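Local coordinates for uncharacterized protein BF1531 (Bacteroides fragilis, PDB 3SLR) that is of unknown function but may act on ester bonds, joining an FkbH-type N-terminal domain of the SGNH hydrolase clan to a magnesium-binding phosphatase domain, at residues 54-57 against 63-66; 59-64 against 109-114. All blocks are in the same frame, centred on the assembly; numbering follows the deposited sequence.

Contact 1. Residues 54-57 against 63-66; sequences WEAE and RQIM
Ala-56 and Gln-64 bring the two backbones closest, with their CA atoms 7.6 Å apart. The contact closes a strand-loop-helix unit of the parallel alpha/beta fold in the FkbH N-terminal domain. Residues 54-55 end strand 50-55, an outermost strand of the five-stranded sheet. Residues 56-57 leave the sheet, and the chain turns into helix 61-66, which supplies 63-66. Trp-54 and Ala-56 tie strand 50-55 to its neighbour, strand 22-29, through backbone hydrogen bonds, and Leu-28 of that strand touches Trp-54, Ala-56 and Gln-64.

Across the contact the buried surface is small, and Gln-64 supplies about half of it. Trp-54 and Ala-56 both point their CB atoms toward the helix. The Trp-54 CG is anti to the backbone N (chi1 176°), which sends the benzo end of the indole toward Gln-64. Gln-64 is bent at chi2 (-70°). Its amide reaches the far rim of the indole at a slant, with the amide and ring planes 45° apart. Gln-64 OE1 accepts a hydrogen bond from Tyr-72 N of helix 71-75, which satisfies this oxygen of a buried residue, and Phe-75 of the same helix meets the indole ring. The tryptophan thus meets an amide already bonded to the following helix.

Nearer the helix backbone, the aliphatic part of Gln-64 packs on Ala-56, with CG 4.3 Å from Ala-56 CB. The indole lies alongside its own chain, with Ala-56 N 3.7 Å above the Trp-54 ring plane, offset toward the rim. The closest approach between the segments is made by Gln-64 OE1, which lies 3.5 Å from Trp-54 CH2.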
ATOM      1  N   TRP A  54      11.855 -14.198 -12.824  1.00 20.81           N
ATOM      2  CA  TRP A  54      11.450 -15.374 -13.589  1.00 20.13           C
ATOM      3  C   TRP A  54       9.923 -15.415 -13.683  1.00 19.97           C
ATOM      4  O   TRP A  54       9.229 -15.285 -12.682  1.00 20.79           O
ATOM      5  CB  TRP A  54      11.959 -16.661 -12.939  1.00 18.65           C
ATOM      6  CG  TRP A  54      11.504 -17.908 -13.634  1.00 20.11           C
ATOM      7  CD1 TRP A  54      12.099 -18.516 -14.710  1.00 27.20           C
ATOM      8  CD2 TRP A  54      10.359 -18.713 -13.305  1.00 18.78           C
ATOM      9  NE1 TRP A  54      11.394 -19.640 -15.066  1.00 25.45           N
ATOM     10  CE2 TRP A  54      10.323 -19.782 -14.222  1.00 20.93           C
ATOM     11  CE3 TRP A  54       9.361 -18.631 -12.325  1.00 21.23           C
ATOM     12  CZ2 TRP A  54       9.332 -20.763 -14.188  1.00 21.12           C
ATOM     13  CZ3 TRP A  54       8.376 -19.609 -12.292  1.00 21.08           C
ATOM     14  CH2 TRP A  54       8.366 -20.656 -13.220  1.00 22.84           C
ATOM     15  N   GLU A  55       9.422 -15.594 -14.897  1.00 19.05           N
ATOM     16  CA  GLU A  55       7.992 -15.624 -15.166  1.00 19.61           C
ATOM     17  C   GLU A  55       7.630 -17.032 -15.590  1.00 20.71           C
ATOM     18  O   GLU A  55       8.238 -17.583 -16.522  1.00 22.04           O
ATOM     19  CB  GLU A  55       7.701 -14.698 -16.342  1.00 22.77           C
ATOM     20  CG  GLU A  55       6.660 -13.649 -16.131  1.00 28.76           C
ATOM     21  CD  GLU A  55       6.338 -12.931 -17.434  1.00 28.14           C
ATOM     22  OE1 GLU A  55       5.163 -12.962 -17.850  1.00 27.00           O
ATOM     23  OE2 GLU A  55       7.270 -12.353 -18.044  1.00 28.38           O
ATOM     24  N   ALA A  56       6.646 -17.624 -14.923  1.00 17.55           N
ATOM     25  CA  ALA A  56       6.124 -18.908 -15.360  1.00 19.24           C
ATOM     26  C   ALA A  56       5.392 -18.692 -16.669  1.00 21.02           C
ATOM     27  O   ALA A  56       4.915 -17.586 -16.948  1.00 18.94           O
ATOM     28  CB  ALA A  56       5.184 -19.498 -14.321  1.00 20.63           C
ATOM     29  N   GLU A  57       5.318 -19.742 -17.480  1.00 19.38           N
ATOM     30  CA  GLU A  57       4.540 -19.682 -18.702  1.00 19.32           C
ATOM     31  C   GLU A  57       3.079 -19.432 -18.366  1.00 20.85           C
ATOM     32  O   GLU A  57       2.641 -19.670 -17.238  1.00 19.98           O
ATOM     33  CB  GLU A  57       4.680 -20.978 -19.494  1.00 17.34           C
ATOM     34  CG  GLU A  57       6.117 -21.281 -19.875  1.00 21.71           C
ATOM     35  CD  GLU A  57       6.774 -20.146 -20.640  1.00 26.66           C
ATOM     36  OE1 GLU A  57       6.120 -19.547 -21.517  1.00 25.83           O
ATOM     37  OE2 GLU A  57       7.953 -19.844 -20.363  1.00 30.00           O
ATOM     38  N   ARG A  63       0.586 -26.141 -12.022  1.00 26.34           N
ATOM     39  CA  ARG A  63       1.531 -27.014 -12.710  1.00 28.56           C
ATOM     40  C   ARG A  63       2.937 -26.874 -12.135  1.00 32.43           C
ATOM     41  O   ARG A  63       3.595 -27.867 -11.824  1.00 33.54           O
ATOM     42  CB  ARG A  63       1.527 -26.699 -14.210  1.00 32.03           C
ATOM     43  CG  ARG A  63       2.819 -27.019 -14.945  1.00 40.34           C
ATOM     44  CD  ARG A  63       2.926 -28.490 -15.297  1.00 49.59           C
ATOM     45  NE  ARG A  63       4.174 -28.786 -15.998  1.00 54.52           N
ATOM     46  CZ  ARG A  63       4.440 -29.945 -16.596  1.00 65.39           C
ATOM     47  NH1 ARG A  63       3.543 -30.924 -16.583  1.00 71.67           N
ATOM     48  NH2 ARG A  63       5.600 -30.127 -17.211  1.00 63.68           N
ATOM     49  N   GLN A  64       3.391 -25.635 -11.984  1.00 27.79           N
ATOM     50  CA  GLN A  64       4.751 -25.374 -11.519  1.00 27.72           C
ATOM     51  C   GLN A  64       4.935 -25.671 -10.036  1.00 28.89           C
ATOM     52  O   GLN A  64       5.962 -26.206  -9.624  1.00 32.40           O
ATOM     53  CB  GLN A  64       5.137 -23.924 -11.809  1.00 25.18           C
ATOM     54  CG  GLN A  64       5.384 -23.641 -13.285  1.00 21.84           C
ATOM     55  CD  GLN A  64       6.654 -24.309 -13.791  1.00 24.11           C
ATOM     56  OE1 GLN A  64       7.736 -24.109 -13.242  1.00 22.76           O
ATOM     57  NE2 GLN A  64       6.525 -25.104 -14.845  1.00 25.82           N
ATOM     58  N   ILE A  65       3.938 -25.310  -9.232  1.00 25.16           N
ATOM     59  CA  ILE A  65       4.028 -25.505  -7.791  1.00 27.42           C
ATOM     60  C   ILE A  65       3.915 -26.988  -7.408  1.00 27.73           C
ATOM     61  O   ILE A  65       4.545 -27.437  -6.448  1.00 31.23           O
ATOM     62  CB  ILE A  65       2.959 -24.656  -7.037  1.00 28.19           C
ATOM     63  CG1 ILE A  65       3.186 -23.159  -7.286  1.00 26.41           C
ATOM     64  CG2 ILE A  65       2.984 -24.940  -5.538  1.00 27.71           C
ATOM     65  CD1 ILE A  65       4.541 -22.644  -6.835  1.00 26.84           C
HETATM   66  N   MSE A  66       3.118 -27.733  -8.169  1.00 29.75           N
HETATM   67  CA  MSE A  66       2.838 -29.141  -7.884  1.00 33.44           C
HETATM   68  C   MSE A  66       3.975 -30.066  -8.317  1.00 36.10           C
HETATM   69  O   MSE A  66       4.103 -31.185  -7.813  1.00 38.82           O
HETATM   70  CB  MSE A  66       1.550 -29.589  -8.586  1.00 36.83           C
HETATM   71  CG  MSE A  66       0.298 -28.805  -8.208  1.00 44.22           C
HETATM   72 SE   MSE A  66      -0.222 -28.996  -6.338  1.00 75.52          SE
HETATM   73  CE  MSE A  66      -0.701 -30.894  -6.338  1.00 53.19           C
TER

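Contact 2. Residues 59-64 against 109-114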
ATOM      1  N   ASN A  59      -0.587 -19.330 -17.376  1.00 19.83           N
ATOM      2  CA  ASN A  59      -1.522 -20.198 -16.665  1.00 18.74           C
ATOM      3  C   ASN A  59      -0.920 -21.550 -16.241  1.00 21.76           C
ATOM      4  O   ASN A  59      -1.480 -22.613 -16.509  1.00 20.49           O
ATOM      5  CB  ASN A  59      -2.802 -20.380 -17.496  1.00 22.28           C
ATOM      6  CG  ASN A  59      -3.891 -21.113 -16.745  1.00 23.06           C
ATOM      7  OD1 ASN A  59      -4.019 -20.987 -15.529  1.00 25.67           O
ATOM      8  ND2 ASN A  59      -4.693 -21.882 -17.474  1.00 23.06           N
ATOM      9  N   GLN A  60       0.224 -21.496 -15.571  1.00 19.81           N
ATOM     10  CA  GLN A  60       0.880 -22.705 -15.074  1.00 22.02           C
ATOM     11  C   GLN A  60       1.171 -22.629 -13.579  1.00 23.97           C
ATOM     12  O   GLN A  60       2.156 -23.194 -13.102  1.00 22.85           O
ATOM     13  CB  GLN A  60       2.177 -22.990 -15.849  1.00 22.80           C
ATOM     14  CG  GLN A  60       1.952 -23.354 -17.309  1.00 20.78           C
ATOM     15  CD  GLN A  60       3.188 -23.952 -17.952  1.00 31.05           C
ATOM     16  OE1 GLN A  60       4.215 -24.129 -17.298  1.00 28.46           O
ATOM     17  NE2 GLN A  60       3.093 -24.269 -19.242  1.00 32.31           N
ATOM     18  N   VAL A  61       0.311 -21.936 -12.838  1.00 22.15           N
ATOM     19  CA  VAL A  61       0.536 -21.767 -11.412  1.00 22.33           C
ATOM     20  C   VAL A  61       0.588 -23.117 -10.712  1.00 25.08           C
ATOM     21  O   VAL A  61       1.595 -23.475 -10.114  1.00 22.64           O
ATOM     22  CB  VAL A  61      -0.550 -20.896 -10.757  1.00 22.58           C
ATOM     23  CG1 VAL A  61      -0.361 -20.859  -9.249  1.00 21.33           C
ATOM     24  CG2 VAL A  61      -0.505 -19.490 -11.334  1.00 22.79           C
ATOM     25  N   GLU A  62      -0.504 -23.868 -10.799  1.00 25.27           N
ATOM     26  CA  GLU A  62      -0.580 -25.161 -10.131  1.00 28.08           C
ATOM     27  C   GLU A  62       0.457 -26.132 -10.701  1.00 28.54           C
ATOM     28  O   GLU A  62       1.131 -26.839  -9.960  1.00 31.76           O
ATOM     29  CB  GLU A  62      -1.990 -25.741 -10.253  1.00 26.35           C
ATOM     30  CG  GLU A  62      -3.068 -24.904  -9.558  1.00 30.04           C
ATOM     31  CD  GLU A  62      -3.454 -23.650 -10.344  1.00 30.00           C
ATOM     32  OE1 GLU A  62      -3.195 -23.589 -11.567  1.00 33.60           O
ATOM     33  OE2 GLU A  62      -4.021 -22.726  -9.731  1.00 29.66           O
ATOM     34  N   ARG A  63       0.586 -26.141 -12.022  1.00 26.34           N
ATOM     35  CA  ARG A  63       1.531 -27.014 -12.710  1.00 28.56           C
ATOM     36  C   ARG A  63       2.937 -26.874 -12.135  1.00 32.43           C
ATOM     37  O   ARG A  63       3.595 -27.867 -11.824  1.00 33.54           O
ATOM     38  CB  ARG A  63       1.527 -26.699 -14.210  1.00 32.03           C
ATOM     39  CG  ARG A  63       2.819 -27.019 -14.945  1.00 40.34           C
ATOM     40  CD  ARG A  63       2.926 -28.490 -15.297  1.00 49.59           C
ATOM     41  NE  ARG A  63       4.174 -28.786 -15.998  1.00 54.52           N
ATOM     42  CZ  ARG A  63       4.440 -29.945 -16.596  1.00 65.39           C
ATOM     43  NH1 ARG A  63       3.543 -30.924 -16.583  1.00 71.67           N
ATOM     44  NH2 ARG A  63       5.600 -30.127 -17.211  1.00 63.68           N
ATOM     45  N   GLN A  64       3.391 -25.635 -11.984  1.00 27.79           N
ATOM     46  CA  GLN A  64       4.751 -25.374 -11.519  1.00 27.72           C
ATOM     47  C   GLN A  64       4.935 -25.671 -10.036  1.00 28.89           C
ATOM     48  O   GLN A  64       5.962 -26.206  -9.624  1.00 32.40           O
ATOM     49  CB  GLN A  64       5.137 -23.924 -11.809  1.00 25.18           C
ATOM     50  CG  GLN A  64       5.384 -23.641 -13.285  1.00 21.84           C
ATOM     51  CD  GLN A  64       6.654 -24.309 -13.791  1.00 24.11           C
ATOM     52  OE1 GLN A  64       7.736 -24.109 -13.242  1.00 22.76           O
ATOM     53  NE2 GLN A  64       6.525 -25.104 -14.845  1.00 25.82           N
ATOM     54  N   LEU A 109      -8.221 -22.492  -1.116  1.00 14.67           N
ATOM     55  CA  LEU A 109      -7.527 -22.364   0.165  1.00 17.30           C
ATOM     56  C   LEU A 109      -6.595 -23.552   0.398  1.00 19.18           C
ATOM     57  O   LEU A 109      -5.489 -23.384   0.893  1.00 17.52           O
ATOM     58  CB  LEU A 109      -8.517 -22.217   1.322  1.00 16.72           C
ATOM     59  CG  LEU A 109      -9.279 -20.890   1.383  1.00 15.88           C
ATOM     60  CD1 LEU A 109     -10.469 -21.024   2.299  1.00 17.91           C
ATOM     61  CD2 LEU A 109      -8.341 -19.787   1.880  1.00 17.40           C
ATOM     62  N   ASP A 110      -7.034 -24.751   0.026  1.00 18.37           N
ATOM     63  CA  ASP A 110      -6.167 -25.918   0.120  1.00 20.59           C
ATOM     64  C   ASP A 110      -4.901 -25.730  -0.719  1.00 18.84           C
ATOM     65  O   ASP A 110      -3.796 -26.069  -0.280  1.00 18.12           O
ATOM     66  CB  ASP A 110      -6.903 -27.196  -0.309  1.00 22.92           C
ATOM     67  CG  ASP A 110      -7.877 -27.698   0.751  1.00 26.38           C
ATOM     68  OD1 ASP A 110      -7.795 -27.242   1.913  1.00 29.09           O
ATOM     69  OD2 ASP A 110      -8.722 -28.565   0.421  1.00 29.97           O
ATOM     70  N   PHE A 111      -5.052 -25.202  -1.932  1.00 18.08           N
ATOM     71  CA  PHE A 111      -3.884 -25.001  -2.776  1.00 19.40           C
ATOM     72  C   PHE A 111      -2.941 -23.980  -2.142  1.00 19.18           C
ATOM     73  O   PHE A 111      -1.718 -24.156  -2.143  1.00 18.39           O
ATOM     74  CB  PHE A 111      -4.250 -24.536  -4.182  1.00 19.17           C
ATOM     75  CG  PHE A 111      -3.042 -24.209  -5.008  1.00 19.65           C
ATOM     76  CD1 PHE A 111      -2.246 -25.227  -5.515  1.00 22.61           C
ATOM     77  CD2 PHE A 111      -2.668 -22.896  -5.229  1.00 21.45           C
ATOM     78  CE1 PHE A 111      -1.103 -24.938  -6.249  1.00 26.89           C
ATOM     79  CE2 PHE A 111      -1.524 -22.594  -5.964  1.00 25.36           C
ATOM     80  CZ  PHE A 111      -0.741 -23.622  -6.477  1.00 22.55           C
ATOM     81  N   VAL A 112      -3.515 -22.903  -1.609  1.00 19.16           N
ATOM     82  CA  VAL A 112      -2.699 -21.887  -0.953  1.00 16.46           C
ATOM     83  C   VAL A 112      -1.911 -22.471   0.229  1.00 17.05           C
ATOM     84  O   VAL A 112      -0.713 -22.206   0.378  1.00 19.77           O
ATOM     85  CB  VAL A 112      -3.544 -20.678  -0.527  1.00 17.11           C
ATOM     86  CG1 VAL A 112      -2.702 -19.693   0.286  1.00 17.99           C
ATOM     87  CG2 VAL A 112      -4.125 -19.998  -1.756  1.00 18.37           C
ATOM     88  N   ARG A 113      -2.568 -23.278   1.059  1.00 19.78           N
ATOM     89  CA  ARG A 113      -1.861 -23.918   2.172  1.00 19.14           C
ATOM     90  C   ARG A 113      -0.758 -24.851   1.684  1.00 20.47           C
ATOM     91  O   ARG A 113       0.326 -24.913   2.273  1.00 21.37           O
ATOM     92  CB  ARG A 113      -2.833 -24.679   3.077  1.00 19.75           C
ATOM     93  CG  ARG A 113      -3.809 -23.764   3.811  1.00 21.15           C
ATOM     94  CD  ARG A 113      -4.441 -24.453   5.016  1.00 27.87           C
ATOM     95  NE  ARG A 113      -3.494 -24.543   6.129  1.00 30.06           N
ATOM     96  CZ  ARG A 113      -3.851 -24.713   7.401  1.00 34.81           C
ATOM     97  NH1 ARG A 113      -5.138 -24.816   7.717  1.00 34.34           N
ATOM     98  NH2 ARG A 113      -2.926 -24.780   8.355  1.00 34.08           N
ATOM     99  N   LEU A 114      -1.031 -25.573   0.607  1.00 20.45           N
ATOM    100  CA  LEU A 114      -0.034 -26.479   0.036  1.00 22.09           C
ATOM    101  C   LEU A 114       1.205 -25.677  -0.369  1.00 23.09           C
ATOM    102  O   LEU A 114       2.332 -26.052  -0.063  1.00 22.88           O
ATOM    103  CB  LEU A 114      -0.626 -27.220  -1.166  1.00 24.64           C
ATOM    104  CG  LEU A 114       0.158 -28.320  -1.896  1.00 31.28           C
ATOM    105  CD1 LEU A 114       1.295 -27.749  -2.733  1.00 33.25           C
ATOM    106  CD2 LEU A 114       0.667 -29.381  -0.921  1.00 34.48           C
TER
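This is a helix-helix contact in which Phe-111 of helix 104-118 packs against the first turn of helix 61-66. Both helices belong to the alpha/beta FkbH N-terminal domain. Helix 61-66 follows edge strand 50-55, and helix 104-118 leads into strand 122-126 of the same parallel sheet. The backbones come nearest at Glu-62 and Phe-111, whose CA atoms are 8.1 Å apart. Gln-60 is the N-cap residue of helix 61-66, and Val-61 and Glu-62 are the first two residues of the helix.

With chi1 at 175° the Phe-111 ring is carried out from its helix, and its outer end meets both residues. Glu-62 CG lies over one face in a CH-pi contact, 4.1 Å from the ring centroid and 21° off the ring normal. It sits toward the rim, near CE1. The Glu-62 backbone joins in, with its CA 3.9 Å from Phe-111 CE1. Val-61 CG1 approaches the ring obliquely and lies 3.9 Å from Phe-111 CE2.

Glu-62 is bent at chi2, and its carboxylate plane is turned 49° from the ring plane. Its OE2 is hydrogen-bonded to His-84 NE2, just beyond strand 79-83. Val-61 also touches His-84, and it reaches Leu-28 of strand 22-29.

Between these two segments the helices are therefore held by shape and dispersion, without a polar bond. The bond from the Glu-62 carboxylate to the histidine probably helps keep the Glu-62 methylenes over the ring.

Overall arrangement
From the N terminus, the chain reaches residues 54-57 at the end of strand 50-55. Contact 1 closes the short loop from there to 63-66. Contact 2 starts inside that loop, at 59-64, and closes a much longer excursion to 109-114, through strand 79-83 and several helices. The two therefore cross rather than nest, and they share Arg-63 and Gln-64. Helix 61-66 joins them, facing the edge strand with Gln-64 and helix 104-118 with Val-61 and Glu-62. They also touch directly: Ile-65 CB lies 3.9 Å from Phe-111 CZ. Both lie in the FkbH N-terminal domain, away from the magnesium site.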